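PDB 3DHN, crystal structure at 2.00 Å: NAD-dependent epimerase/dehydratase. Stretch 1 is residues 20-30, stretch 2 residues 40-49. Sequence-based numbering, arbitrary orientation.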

# COMPACT_ATOMS: atom_id res chain seq x y z
N LEU A 20 8.28 3.52 -3.16
CA LEU A 20 8.52 2.58 -2.07
C LEU A 20 9.84 1.83 -2.27
O LEU A 20 10.58 1.58 -1.32
CB LEU A 20 7.37 1.56 -2.00
CG LEU A 20 6.02 2.08 -1.49
CD1 LEU A 20 4.90 1.11 -1.85
CD2 LEU A 20 6.09 2.30 0.01
N LEU A 21 10.13 1.50 -3.52
CA LEU A 21 11.35 0.80 -3.88
C LEU A 21 12.60 1.59 -3.50
O LEU A 21 13.50 1.07 -2.85
CB LEU A 21 11.35 0.49 -5.38
CG LEU A 21 12.51 -0.33 -5.96
CD1 LEU A 21 12.68 -1.62 -5.17
CD2 LEU A 21 12.22 -0.64 -7.42
N ASN A 22 12.64 2.86 -3.91
CA ASN A 22 13.77 3.74 -3.62
C ASN A 22 13.91 4.07 -2.14
O ASN A 22 15.02 4.09 -1.59
CB ASN A 22 13.64 5.03 -4.44
CG ASN A 22 13.77 4.78 -5.94
OD1 ASN A 22 12.91 5.17 -6.73
ND2 ASN A 22 14.85 4.12 -6.33
N GLU A 23 12.78 4.33 -1.47
CA GLU A 23 12.79 4.65 -0.05
C GLU A 23 13.33 3.50 0.80
O GLU A 23 14.04 3.72 1.77
CB GLU A 23 11.39 5.03 0.41
CG GLU A 23 11.24 5.32 1.90
CD GLU A 23 11.82 6.65 2.32
OE1 GLU A 23 11.89 7.56 1.47
OE2 GLU A 23 12.19 6.80 3.50
N ALA A 24 12.98 2.27 0.43
CA ALA A 24 13.43 1.10 1.18
C ALA A 24 14.93 0.81 0.99
O ALA A 24 15.63 0.46 1.94
CB ALA A 24 12.62 -0.12 0.79
N LEU A 25 15.41 0.95 -0.24
CA LEU A 25 16.83 0.71 -0.51
C LEU A 25 17.68 1.77 0.18
O LEU A 25 18.71 1.46 0.77
CB LEU A 25 17.10 0.71 -2.01
CG LEU A 25 16.44 -0.43 -2.80
CD1 LEU A 25 16.50 -0.12 -4.29
CD2 LEU A 25 17.14 -1.75 -2.49
N ASN A 26 17.23 3.02 0.11
CA ASN A 26 17.95 4.13 0.73
C ASN A 26 18.10 3.98 2.24
O ASN A 26 18.94 4.63 2.86
CB ASN A 26 17.25 5.46 0.44
CG ASN A 26 17.44 5.94 -1.00
OD1 ASN A 26 16.93 6.99 -1.38
ND2 ASN A 26 18.17 5.17 -1.79
N ARG A 27 17.28 3.12 2.83
CA ARG A 27 17.32 2.94 4.27
C ARG A 27 17.91 1.61 4.74
O ARG A 27 17.70 1.19 5.88
CB ARG A 27 15.93 3.20 4.86
CG ARG A 27 15.56 4.68 4.80
CD ARG A 27 14.09 4.96 5.06
NE ARG A 27 13.70 4.76 6.46
CZ ARG A 27 12.51 5.10 6.96
NH1 ARG A 27 11.60 5.67 6.18
NH2 ARG A 27 12.24 4.88 8.24
N GLY A 28 18.65 0.97 3.84
CA GLY A 28 19.33 -0.26 4.19
C GLY A 28 18.65 -1.60 4.08
O GLY A 28 19.18 -2.59 4.56
N PHE A 29 17.48 -1.65 3.45
CA PHE A 29 16.77 -2.91 3.31
C PHE A 29 17.18 -3.69 2.08
O PHE A 29 17.52 -3.12 1.04
CB PHE A 29 15.26 -2.65 3.26
CG PHE A 29 14.67 -2.24 4.57
CD1 PHE A 29 14.30 -3.20 5.51
CD2 PHE A 29 14.53 -0.90 4.90
CE1 PHE A 29 13.80 -2.82 6.76
CE2 PHE A 29 14.03 -0.51 6.14
CZ PHE A 29 13.66 -1.47 7.07
N GLU A 30 17.14 -5.01 2.20
CA GLU A 30 17.47 -5.90 1.08
C GLU A 30 16.10 -6.16 0.45
O GLU A 30 15.21 -6.74 1.07
CB GLU A 30 18.12 -7.17 1.60
CG GLU A 30 19.27 -6.87 2.56
CD GLU A 30 20.49 -7.73 2.32
OE1 GLU A 30 20.53 -8.87 2.83
OE2 GLU A 30 21.41 -7.27 1.60
N LYS A 40 11.91 -1.85 -17.25
CA LYS A 40 11.70 -0.46 -16.84
C LYS A 40 12.54 -0.02 -15.65
O LYS A 40 12.70 1.17 -15.41
CB LYS A 40 10.22 -0.22 -16.53
CG LYS A 40 9.28 -0.51 -17.67
CD LYS A 40 7.92 0.10 -17.38
CE LYS A 40 6.89 -0.27 -18.42
NZ LYS A 40 5.61 0.43 -18.15
N ILE A 41 13.07 -0.98 -14.89
CA ILE A 41 13.90 -0.68 -13.73
C ILE A 41 15.39 -0.72 -14.06
O ILE A 41 15.92 -1.75 -14.49
CB ILE A 41 13.62 -1.69 -12.58
CG1 ILE A 41 12.20 -1.49 -12.06
CG2 ILE A 41 14.65 -1.51 -11.46
CD1 ILE A 41 11.74 -2.58 -11.11
N LYS A 42 16.08 0.40 -13.84
CA LYS A 42 17.51 0.49 -14.11
C LYS A 42 18.30 0.77 -12.84
O LYS A 42 19.44 1.22 -12.90
CB LYS A 42 17.78 1.59 -15.14
CG LYS A 42 17.07 1.40 -16.48
CD LYS A 42 17.40 0.04 -17.10
CE LYS A 42 16.75 -0.10 -18.48
NZ LYS A 42 16.72 -1.53 -18.94
N ILE A 43 17.69 0.52 -11.69
CA ILE A 43 18.38 0.75 -10.42
C ILE A 43 19.50 -0.27 -10.27
O ILE A 43 19.33 -1.46 -10.54
CB ILE A 43 17.41 0.62 -9.23
CG1 ILE A 43 16.46 1.83 -9.21
CG2 ILE A 43 18.19 0.52 -7.92
CD1 ILE A 43 15.44 1.79 -8.10
N GLU A 44 20.66 0.22 -9.84
CA GLU A 44 21.83 -0.63 -9.66
C GLU A 44 22.20 -0.61 -8.18
O GLU A 44 22.60 0.43 -7.64
CB GLU A 44 22.97 -0.09 -10.52
CG GLU A 44 24.06 -1.08 -10.86
CD GLU A 44 25.02 -0.53 -11.90
OE1 GLU A 44 24.61 -0.40 -13.08
OE2 GLU A 44 26.17 -0.22 -11.54
N ASN A 45 22.05 -1.75 -7.52
CA ASN A 45 22.33 -1.88 -6.09
C ASN A 45 22.42 -3.36 -5.72
O ASN A 45 21.58 -4.16 -6.12
CB ASN A 45 21.20 -1.19 -5.31
CG ASN A 45 21.21 -1.49 -3.83
OD1 ASN A 45 21.02 -2.64 -3.42
ND2 ASN A 45 21.42 -0.47 -3.01
N GLU A 46 23.44 -3.73 -4.95
CA GLU A 46 23.63 -5.13 -4.58
C GLU A 46 22.57 -5.68 -3.62
O GLU A 46 22.48 -6.89 -3.42
CB GLU A 46 25.01 -5.34 -3.97
CG GLU A 46 25.21 -4.71 -2.60
CD GLU A 46 26.36 -5.34 -1.84
OE1 GLU A 46 27.01 -6.26 -2.39
OE2 GLU A 46 26.61 -4.93 -0.69
N HIS A 47 21.76 -4.81 -3.04
CA HIS A 47 20.70 -5.22 -2.13
C HIS A 47 19.37 -5.33 -2.87
O HIS A 47 18.31 -5.31 -2.26
CB HIS A 47 20.55 -4.21 -0.99
CG HIS A 47 21.67 -4.23 -0.01
ND1 HIS A 47 23.00 -4.10 -0.38
CD2 HIS A 47 21.67 -4.33 1.34
CE1 HIS A 47 23.76 -4.13 0.70
NE2 HIS A 47 22.98 -4.26 1.76
N LEU A 48 19.43 -5.44 -4.20
CA LEU A 48 18.22 -5.51 -5.00
C LEU A 48 18.13 -6.68 -5.99
O LEU A 48 19.07 -6.95 -6.74
CB LEU A 48 18.02 -4.20 -5.78
CG LEU A 48 16.84 -4.12 -6.75
CD1 LEU A 48 15.52 -4.16 -5.98
CD2 LEU A 48 16.93 -2.83 -7.57
N LYS A 49 16.99 -7.35 -5.98
CA LYS A 49 16.71 -8.45 -6.89
C LYS A 49 15.38 -8.15 -7.59
O LYS A 49 14.39 -7.81 -6.93
CB LYS A 49 16.56 -9.79 -6.16
CG LYS A 49 17.83 -10.31 -5.52
CD LYS A 49 17.53 -11.64 -4.85
CE LYS A 49 18.55 -11.98 -3.78
NZ LYS A 49 18.01 -13.00 -2.83

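No hydrogen bond links the two stretches; they are held by packing, with 449 Å² buried over both sides, in which L21 and L25, one helical turn apart, form the apolar part with a series of side chains along stretch 2, and E30 packs on H47.

K40 stays out of reach of the helix, and the contact begins with I41. Its CA-to-CB bond points toward stretch 1, and its extended m,t side chain brings CD1 to 4.2 Å from L21 CD2. K42 is exposed and takes no part, as suits a charged residue beside an apolar contact. At I43 the CA-to-CB bond again points toward stretch 1: CD1 of I43 lies 4.1 Å from L21 CD2 and 4.4 Å from L25 CD1, and CG2 of I43 adds a contact of 4.1 Å to L25 CD1. One isoleucine thus spans both leucines. Its CD1 also packs against the end of the N22 side chain.

E44 is exposed and out of reach. The CA-to-CB bond of N45 points toward stretch 1, and its OD1 lies 4.1 Å from L25 CD2, a van der Waals approach only. The carboxamide serves its own stretch instead: H47 N donates to N45 OD1 in a very short hydrogen bond of 2.3 Å, at the start of a type I turn from N45 to L48 that is closed by L48 N bonding to N45 O at 3.2 Å. E46, within this turn, is exposed and leaves the contact to its neighbours.

H47 has more area covered by the partner stretch than any other residue. Its carbonyl O is 3.8 Å from L25 CD2 and receives a CA-H...O contact from E30, with E30 CA and H47 O 3.5 Å apart. Its CB lies 3.8 Å from F29 O, and over one face of its imidazole sits the E30 carboxylate, with OE2 3.0 Å from H47 CD2. Although E30 OE2 is also 3.4 Å from H47 NE2, the angle is too poor for a hydrogen bond. On stretch 1, F29 and E30 follow the type I turn from L25 to G28, where the positive phi of G28 suits glycine, since a CB would be jammed against the preceding carbonyl O.

L48 completes the apolar cluster as the strand begins. Its CA-to-CB bond runs sideways, but the t,p side chain brings CD1 to 3.9 Å from L21 CD1, and its CB lies 4.2 Å from L25 CD2. L21, buried, therefore touches I41, I43 and L48. K49, exposed, lies beyond the contact.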